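Long-range contacts in 3-hydroxyadipyl-CoA dehydrogenase (Escherichia coli, PDB 3MOG), which catalyses the NAD(+)-dependent oxidation of 3-hydroxyadipyl-CoA to 3-oxoadipyl-CoA in phenylacetate degradation: residues 331-342 against 354-365; 384-392 against 448-457. All blocks are in the same frame, centred on the assembly; numbering follows the deposited sequence.

Interaction 1: residues 331-342 against 354-365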
# COMPACT_ATOMS: atom_id res chain seq x y z
N GLN C 331 -20.07 8.33 -23.23
CA GLN C 331 -21.19 8.93 -22.48
C GLN C 331 -20.87 10.32 -21.93
O GLN C 331 -21.70 11.23 -22.04
CB GLN C 331 -21.68 7.99 -21.37
CG GLN C 331 -23.03 8.40 -20.73
CD GLN C 331 -24.29 7.99 -21.53
OE1 GLN C 331 -24.27 7.82 -22.76
NE2 GLN C 331 -25.41 7.84 -20.82
N ALA C 332 -19.69 10.50 -21.35
CA ALA C 332 -19.33 11.81 -20.82
C ALA C 332 -19.23 12.85 -21.93
O ALA C 332 -19.68 13.98 -21.76
CB ALA C 332 -18.02 11.76 -20.02
N LEU C 333 -18.66 12.46 -23.07
CA LEU C 333 -18.54 13.35 -24.22
C LEU C 333 -19.92 13.67 -24.80
O LEU C 333 -20.21 14.83 -25.10
CB LEU C 333 -17.61 12.76 -25.30
CG LEU C 333 -16.13 12.62 -24.87
CD1 LEU C 333 -15.33 11.84 -25.89
CD2 LEU C 333 -15.49 13.97 -24.60
N ALA C 334 -20.76 12.64 -24.90
CA ALA C 334 -22.08 12.77 -25.52
C ALA C 334 -23.00 13.73 -24.77
O ALA C 334 -23.72 14.50 -25.39
CB ALA C 334 -22.74 11.40 -25.73
N ILE C 335 -22.94 13.71 -23.44
CA ILE C 335 -23.75 14.66 -22.68
C ILE C 335 -23.12 16.06 -22.63
O ILE C 335 -23.84 17.06 -22.58
CB ILE C 335 -24.20 14.12 -21.29
CG1 ILE C 335 -23.12 14.35 -20.23
CG2 ILE C 335 -24.64 12.64 -21.39
CD1 ILE C 335 -23.68 14.50 -18.83
N ARG C 336 -21.79 16.13 -22.68
CA ARG C 336 -21.12 17.43 -22.71
C ARG C 336 -21.39 18.16 -24.02
O ARG C 336 -21.57 19.38 -24.04
CB ARG C 336 -19.61 17.28 -22.50
CG ARG C 336 -19.14 17.76 -21.14
CD ARG C 336 -17.64 17.62 -20.99
NE ARG C 336 -16.93 18.24 -22.10
CZ ARG C 336 -15.74 17.85 -22.55
NH1 ARG C 336 -15.13 16.82 -21.98
NH2 ARG C 336 -15.18 18.49 -23.57
N LEU C 337 -21.42 17.40 -25.10
CA LEU C 337 -21.52 17.97 -26.43
C LEU C 337 -22.94 17.91 -27.03
O LEU C 337 -23.16 18.44 -28.11
CB LEU C 337 -20.49 17.32 -27.38
CG LEU C 337 -19.01 17.45 -26.97
CD1 LEU C 337 -18.13 16.44 -27.69
CD2 LEU C 337 -18.48 18.88 -27.19
N ALA C 338 -23.88 17.26 -26.32
CA ALA C 338 -25.28 17.10 -26.76
C ALA C 338 -25.46 16.46 -28.15
O ALA C 338 -26.38 16.81 -28.89
CB ALA C 338 -26.04 18.44 -26.67
N ARG C 339 -24.56 15.54 -28.49
CA ARG C 339 -24.50 14.90 -29.80
C ARG C 339 -24.22 13.43 -29.49
O ARG C 339 -23.71 13.14 -28.41
CB ARG C 339 -23.31 15.43 -30.61
CG ARG C 339 -23.35 16.90 -30.94
CD ARG C 339 -21.96 17.45 -31.21
NE ARG C 339 -21.39 16.96 -32.47
CZ ARG C 339 -21.69 17.44 -33.68
NH1 ARG C 339 -22.58 18.42 -33.83
NH2 ARG C 339 -21.10 16.92 -34.75
N PRO C 340 -24.53 12.51 -30.42
CA PRO C 340 -24.09 11.14 -30.25
C PRO C 340 -22.59 11.03 -30.46
O PRO C 340 -22.02 11.81 -31.23
CB PRO C 340 -24.80 10.39 -31.38
CG PRO C 340 -25.85 11.30 -31.87
CD PRO C 340 -25.32 12.66 -31.66
N VAL C 341 -21.96 10.08 -29.76
CA VAL C 341 -20.51 9.88 -29.80
C VAL C 341 -20.15 8.40 -29.83
O VAL C 341 -20.68 7.60 -29.04
CB VAL C 341 -19.78 10.59 -28.61
CG1 VAL C 341 -18.29 10.29 -28.61
CG2 VAL C 341 -19.96 12.09 -28.66
N VAL C 342 -19.28 8.03 -30.77
CA VAL C 342 -18.63 6.73 -30.72
C VAL C 342 -17.14 6.95 -30.39
O VAL C 342 -16.45 7.75 -31.04
CB VAL C 342 -18.83 5.94 -32.04
CG1 VAL C 342 -18.12 4.57 -31.97
CG2 VAL C 342 -20.30 5.75 -32.33
N ILE C 354 -14.51 -0.21 -30.47
CA ILE C 354 -15.36 0.98 -30.38
C ILE C 354 -16.34 0.85 -29.22
O ILE C 354 -16.62 -0.24 -28.75
CB ILE C 354 -16.18 1.27 -31.69
CG1 ILE C 354 -17.31 0.25 -31.89
CG2 ILE C 354 -15.27 1.36 -32.93
CD1 ILE C 354 -18.47 0.77 -32.71
N ALA C 355 -16.82 1.99 -28.73
CA ALA C 355 -17.88 1.99 -27.74
C ALA C 355 -18.80 3.13 -28.07
O ALA C 355 -18.33 4.23 -28.39
CB ALA C 355 -17.32 2.14 -26.31
N ALA C 356 -20.09 2.84 -28.03
CA ALA C 356 -21.13 3.83 -28.26
C ALA C 356 -21.58 4.35 -26.92
O ALA C 356 -21.68 3.59 -25.96
CB ALA C 356 -22.29 3.20 -28.97
N ALA C 357 -21.85 5.65 -26.83
CA ALA C 357 -22.53 6.18 -25.67
C ALA C 357 -23.92 5.54 -25.59
O ALA C 357 -24.60 5.40 -26.61
CB ALA C 357 -22.64 7.68 -25.76
N ALA C 358 -24.31 5.13 -24.39
CA ALA C 358 -25.66 4.58 -24.12
C ALA C 358 -26.77 5.43 -24.73
O ALA C 358 -27.76 4.89 -25.22
CB ALA C 358 -25.88 4.43 -22.61
N VAL C 359 -26.57 6.75 -24.69
CA VAL C 359 -27.49 7.76 -25.21
C VAL C 359 -27.57 7.84 -26.76
O VAL C 359 -28.44 8.53 -27.30
CB VAL C 359 -27.17 9.17 -24.59
CG1 VAL C 359 -26.12 9.92 -25.39
CG2 VAL C 359 -28.42 10.01 -24.41
N ASN C 360 -26.67 7.14 -27.46
CA ASN C 360 -26.73 7.07 -28.93
C ASN C 360 -27.97 6.34 -29.39
O ASN C 360 -28.31 5.28 -28.84
CB ASN C 360 -25.52 6.34 -29.53
CG ASN C 360 -24.26 7.18 -29.54
OD1 ASN C 360 -24.17 8.20 -28.88
ND2 ASN C 360 -23.27 6.73 -30.31
N PRO C 361 -28.67 6.91 -30.39
CA PRO C 361 -29.61 6.12 -31.17
C PRO C 361 -28.80 5.18 -32.03
O PRO C 361 -27.75 5.58 -32.57
CB PRO C 361 -30.32 7.16 -32.05
CG PRO C 361 -30.02 8.49 -31.41
CD PRO C 361 -28.67 8.33 -30.79
N ASP C 362 -29.27 3.94 -32.17
CA ASP C 362 -28.56 2.88 -32.89
C ASP C 362 -28.24 3.24 -34.35
O ASP C 362 -27.35 2.63 -34.95
CB ASP C 362 -29.33 1.55 -32.81
CG ASP C 362 -29.43 1.01 -31.37
OD1 ASP C 362 -29.45 1.81 -30.41
OD2 ASP C 362 -29.49 -0.23 -31.20
N SER C 363 -28.96 4.22 -34.89
CA SER C 363 -28.75 4.71 -36.25
C SER C 363 -27.44 5.50 -36.35
O SER C 363 -26.72 5.40 -37.35
CB SER C 363 -29.93 5.56 -36.72
OG SER C 363 -30.16 6.66 -35.85
N ALA C 364 -27.15 6.28 -35.31
CA ALA C 364 -25.92 7.05 -35.23
C ALA C 364 -24.68 6.16 -35.06
O ALA C 364 -23.65 6.38 -35.71
CB ALA C 364 -26.04 8.06 -34.10
N THR C 365 -24.80 5.13 -34.22
CA THR C 365 -23.74 4.13 -34.01
C THR C 365 -23.44 3.41 -35.33
O THR C 365 -22.27 3.30 -35.73
CB THR C 365 -24.12 3.12 -32.88
OG1 THR C 365 -24.31 3.84 -31.65
CG2 THR C 365 -23.05 2.08 -32.66
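The carboxamide of Asn-360 is laid against the backbone of Val-341 and uses both of its ends. Asn-360 OD1 accepts from Val-341 N at 3.0 Å, the donor tilted 17° from the plane of the side-chain carbonyl. Asn-360 ND2 donates to Val-341 O, also 3.0 Å away, from well above the plane of that peptide carbonyl. The same oxygen takes Ala-357 N almost end-on, so two N-H groups of 354-365 grip this oxygen, and the two bonds made by the Asn-360 amide fix the rotation of that amide. Asn-360 CG stands anti to its carbonyl carbon (chi1 -76°), which brings the amide beside Val-341; ND2 also has a weak bond to Thr-365 OG1. The other carboxamide, of Gln-331, sits over the type I turn from Ala-357 to Asn-360: its bent chain lets OE1 receive Val-359 N at 3.2 Å in the carbonyl plane, on a lone pair. Apolar groups fill in around these bonds. Ala-334 CB touches Ala-357 CB and Val-359 CG1, each at 3.7 Å, and Pro-340 CB meets Ala-364 CB at 3.8 Å. Val-342 CG1 packs on Ile-354 CB, while Val-342 and Ala-356 form an antiparallel non-hydrogen-bonded pair. The outer side of helix 330-337 packs on a neighbouring subunit, Gln-331 on its Leu-469. Strand 341-345, reached from strand 320-324 by a beta-alpha-beta crossover through that helix, here pairs with strand 351-356 as a beta hairpin in the reduced Rossmann-fold domain.

Interaction 2: residues 384-392 against 448-457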
# COMPACT_ATOMS: atom_id res chain seq x y z
N ASP C 384 -18.14 0.85 -22.68
CA ASP C 384 -17.67 2.23 -22.67
C ASP C 384 -16.67 2.43 -21.51
O ASP C 384 -16.98 2.99 -20.47
CB ASP C 384 -18.88 3.18 -22.57
CG ASP C 384 -18.54 4.62 -22.94
OD1 ASP C 384 -17.43 4.90 -23.45
OD2 ASP C 384 -19.41 5.49 -22.73
N TYR C 385 -15.46 1.95 -21.76
CA TYR C 385 -14.41 1.80 -20.77
C TYR C 385 -13.32 2.86 -21.03
O TYR C 385 -12.77 2.91 -22.13
CB TYR C 385 -13.84 0.40 -20.95
CG TYR C 385 -12.83 -0.08 -19.93
CD1 TYR C 385 -13.16 -0.18 -18.56
CD2 TYR C 385 -11.58 -0.53 -20.35
CE1 TYR C 385 -12.24 -0.67 -17.65
CE2 TYR C 385 -10.65 -1.02 -19.44
CZ TYR C 385 -10.99 -1.09 -18.09
OH TYR C 385 -10.08 -1.58 -17.18
N PRO C 386 -13.03 3.70 -20.03
CA PRO C 386 -12.03 4.77 -20.11
C PRO C 386 -10.71 4.28 -20.69
O PRO C 386 -10.15 3.29 -20.23
CB PRO C 386 -11.87 5.20 -18.66
CG PRO C 386 -13.19 4.98 -18.05
CD PRO C 386 -13.71 3.71 -18.72
N GLY C 387 -10.23 4.95 -21.74
CA GLY C 387 -8.95 4.58 -22.34
C GLY C 387 -9.00 3.31 -23.18
O GLY C 387 -8.03 2.98 -23.86
N MET C 388 -10.14 2.62 -23.11
CA MET C 388 -10.39 1.37 -23.83
C MET C 388 -9.30 0.32 -23.57
O MET C 388 -9.03 0.01 -22.41
CB MET C 388 -10.66 1.62 -25.33
CG MET C 388 -11.81 2.61 -25.59
SD MET C 388 -13.44 1.90 -25.29
CE MET C 388 -13.74 1.38 -26.97
N LEU C 389 -8.66 -0.20 -24.62
CA LEU C 389 -7.80 -1.38 -24.46
C LEU C 389 -6.37 -1.16 -24.91
O LEU C 389 -5.44 -1.25 -24.11
CB LEU C 389 -8.39 -2.60 -25.19
CG LEU C 389 -9.74 -3.14 -24.69
CD1 LEU C 389 -10.17 -4.35 -25.51
CD2 LEU C 389 -9.70 -3.48 -23.18
N ILE C 390 -6.23 -0.89 -26.20
CA ILE C 390 -4.95 -0.74 -26.84
C ILE C 390 -4.24 0.47 -26.26
O ILE C 390 -3.14 0.34 -25.74
CB ILE C 390 -5.14 -0.57 -28.38
CG1 ILE C 390 -5.59 -1.89 -29.01
CG2 ILE C 390 -3.87 -0.05 -29.04
CD1 ILE C 390 -6.18 -1.73 -30.44
N TRP C 391 -4.90 1.64 -26.31
CA TRP C 391 -4.29 2.88 -25.87
C TRP C 391 -4.01 2.88 -24.38
O TRP C 391 -2.96 3.35 -23.96
CB TRP C 391 -5.08 4.12 -26.32
CG TRP C 391 -4.72 4.48 -27.74
CD1 TRP C 391 -5.26 3.95 -28.88
CD2 TRP C 391 -3.69 5.38 -28.17
NE1 TRP C 391 -4.65 4.48 -29.99
CE2 TRP C 391 -3.68 5.36 -29.58
CE3 TRP C 391 -2.78 6.21 -27.49
CZ2 TRP C 391 -2.80 6.13 -30.34
CZ3 TRP C 391 -1.91 6.99 -28.24
CH2 TRP C 391 -1.92 6.94 -29.65
N ARG C 392 -4.93 2.31 -23.61
CA ARG C 392 -4.79 2.22 -22.15
C ARG C 392 -3.57 1.37 -21.76
O ARG C 392 -2.80 1.75 -20.87
CB ARG C 392 -6.08 1.66 -21.53
CG ARG C 392 -6.03 1.46 -20.03
CD ARG C 392 -7.40 1.53 -19.46
NE ARG C 392 -7.40 1.18 -18.04
CZ ARG C 392 -8.46 1.29 -17.24
NH1 ARG C 392 -9.59 1.77 -17.74
NH2 ARG C 392 -8.38 0.93 -15.95
N LEU C 448 -7.38 9.00 -17.15
CA LEU C 448 -7.52 7.74 -16.40
C LEU C 448 -7.35 7.94 -14.89
O LEU C 448 -8.14 7.43 -14.10
CB LEU C 448 -6.57 6.68 -16.93
CG LEU C 448 -6.83 6.25 -18.38
CD1 LEU C 448 -5.81 5.25 -18.78
CD2 LEU C 448 -8.23 5.65 -18.53
N GLN C 449 -6.33 8.72 -14.51
CA GLN C 449 -6.01 9.03 -13.11
C GLN C 449 -7.15 9.79 -12.45
O GLN C 449 -7.53 9.48 -11.33
CB GLN C 449 -4.70 9.86 -13.02
CG GLN C 449 -4.30 10.30 -11.61
CD GLN C 449 -3.24 11.39 -11.61
OE1 GLN C 449 -2.41 11.48 -10.69
NE2 GLN C 449 -3.25 12.24 -12.64
N HIS C 450 -7.70 10.78 -13.16
CA HIS C 450 -8.88 11.48 -12.68
C HIS C 450 -10.10 10.55 -12.55
O HIS C 450 -10.74 10.53 -11.50
CB HIS C 450 -9.21 12.69 -13.55
CG HIS C 450 -10.45 13.40 -13.10
ND1 HIS C 450 -10.46 14.25 -12.01
CD2 HIS C 450 -11.72 13.36 -13.56
CE1 HIS C 450 -11.69 14.71 -11.83
NE2 HIS C 450 -12.47 14.18 -12.76
N HIS C 451 -10.41 9.77 -13.59
CA HIS C 451 -11.58 8.91 -13.56
C HIS C 451 -11.54 7.91 -12.40
O HIS C 451 -12.52 7.77 -11.66
CB HIS C 451 -11.74 8.14 -14.87
CG HIS C 451 -13.01 7.36 -14.93
ND1 HIS C 451 -14.18 7.88 -15.44
CD2 HIS C 451 -13.31 6.11 -14.51
CE1 HIS C 451 -15.14 6.99 -15.34
NE2 HIS C 451 -14.64 5.90 -14.78
N TYR C 452 -10.42 7.21 -12.26
CA TYR C 452 -10.27 6.17 -11.25
C TYR C 452 -9.78 6.67 -9.88
O TYR C 452 -10.00 5.98 -8.89
CB TYR C 452 -9.35 5.06 -11.75
CG TYR C 452 -9.97 4.30 -12.88
CD1 TYR C 452 -11.01 3.41 -12.65
CD2 TYR C 452 -9.52 4.50 -14.20
CE1 TYR C 452 -11.60 2.73 -13.69
CE2 TYR C 452 -10.10 3.82 -15.24
CZ TYR C 452 -11.14 2.94 -14.99
OH TYR C 452 -11.70 2.24 -16.03
N GLY C 453 -9.13 7.83 -9.84
CA GLY C 453 -8.56 8.38 -8.59
C GLY C 453 -7.50 7.47 -8.01
O GLY C 453 -7.33 7.39 -6.79
N GLU C 454 -6.81 6.76 -8.89
CA GLU C 454 -5.81 5.78 -8.48
C GLU C 454 -4.42 6.30 -8.80
O GLU C 454 -4.17 6.81 -9.89
CB GLU C 454 -6.02 4.46 -9.21
CG GLU C 454 -7.24 3.67 -8.72
CD GLU C 454 -7.51 2.45 -9.57
OE1 GLU C 454 -6.55 1.71 -9.89
OE2 GLU C 454 -8.67 2.24 -9.93
N GLU C 455 -3.54 6.17 -7.82
CA GLU C 455 -2.11 6.40 -7.96
C GLU C 455 -1.52 5.53 -9.07
O GLU C 455 -0.55 5.90 -9.69
CB GLU C 455 -1.45 6.11 -6.61
CG GLU C 455 0.03 6.05 -6.61
CD GLU C 455 0.66 6.51 -5.32
OE1 GLU C 455 1.91 6.51 -5.26
OE2 GLU C 455 -0.07 6.88 -4.38
N ARG C 456 -2.14 4.39 -9.34
CA ARG C 456 -1.75 3.51 -10.43
C ARG C 456 -1.65 4.21 -11.81
O ARG C 456 -0.77 3.90 -12.60
CB ARG C 456 -2.78 2.37 -10.47
CG ARG C 456 -2.58 1.39 -11.58
CD ARG C 456 -3.68 0.35 -11.61
NE ARG C 456 -3.58 -0.41 -12.85
CZ ARG C 456 -2.77 -1.44 -13.04
NH1 ARG C 456 -1.97 -1.85 -12.07
NH2 ARG C 456 -2.75 -2.06 -14.21
N TYR C 457 -2.55 5.15 -12.08
CA TYR C 457 -2.58 5.82 -13.37
C TYR C 457 -1.82 7.15 -13.40
O TYR C 457 -1.93 7.89 -14.37
CB TYR C 457 -4.02 5.92 -13.92
CG TYR C 457 -4.57 4.55 -14.16
CD1 TYR C 457 -4.15 3.80 -15.25
CD2 TYR C 457 -5.47 3.97 -13.26
CE1 TYR C 457 -4.61 2.51 -15.44
CE2 TYR C 457 -5.94 2.69 -13.45
CZ TYR C 457 -5.51 1.96 -14.54
OH TYR C 457 -5.98 0.68 -14.72
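Pro-386 lies nearest Leu-448, their CA atoms 6.6 Å apart, where the type II turn from Tyr-385 to Met-388 meets the last turns of helix 438-452. Arg-392, from the first turn of helix 390-406, reaches between them with its chain extended, CG anti to the backbone N (chi1 177°). Its NH1 makes a nearly straight bond to Tyr-452 OH at 2.8 Å, close to the guanidinium plane, and a second at the edge to Pro-386 O at 3.0 Å. NH2 donates to Tyr-457 OH at 2.7 Å, slightly tilted from that plane; the guanidinium and the Tyr-457 ring stand 89° apart, almost perpendicular. Tyr-385 OH lies over one face of the guanidinium, toward its rim, and NH1 in turn lies over the rim of one face of the Tyr-385 ring. The remaining nitrogen, NE, forms a salt bridge with Glu-201, which also bonds Tyr-457 OH, so the buried arginine is held on all three nitrogens and its charge is probably offset in part by this carboxylate, which it shares with Arg-456. Helices 390-406 and 438-452 belong to the C-terminal helical domain of the 3-hydroxyacyl-CoA dehydrogenase family, present twice in this chain, and Glu-201 on helix 196-207 comes from the first copy. Around the turn the contact becomes apolar. Pro-386 CG sits 3.7 Å from the centre of the His-451 ring, over one face, as a CH-pi contact, and Pro-386 CB packs on Leu-448 CD2 at 3.7 Å. That methyl also rests on Gly-387, the positive-phi third residue of the turn. His-451 NE2 is hydrogen-bonded to Ser-461 of a neighbouring subunit.

Overall arrangement
The two contacts follow one another along the chain, interaction 1 closing before interaction 2 opens, and their centres lie 19 Å apart. Interaction 1 belongs to the mixed sheet of the reduced Rossmann-fold domain; interaction 2 to the helical domain that comes next. They meet directly: Asp-384 OD2 accepts a probable hydrogen bond from Gln-331 N, at the start of helix 330-337, and Met-388 CE packs against the backbone of Ile-354 and Ala-355. The segment 384-392 leads from the strand 378-381, outermost in this chain, into helix 390-406, linking the sheet to the helices. Both contacts also touch a second subunit, placing this part of the chain at an interface of the homotrimer.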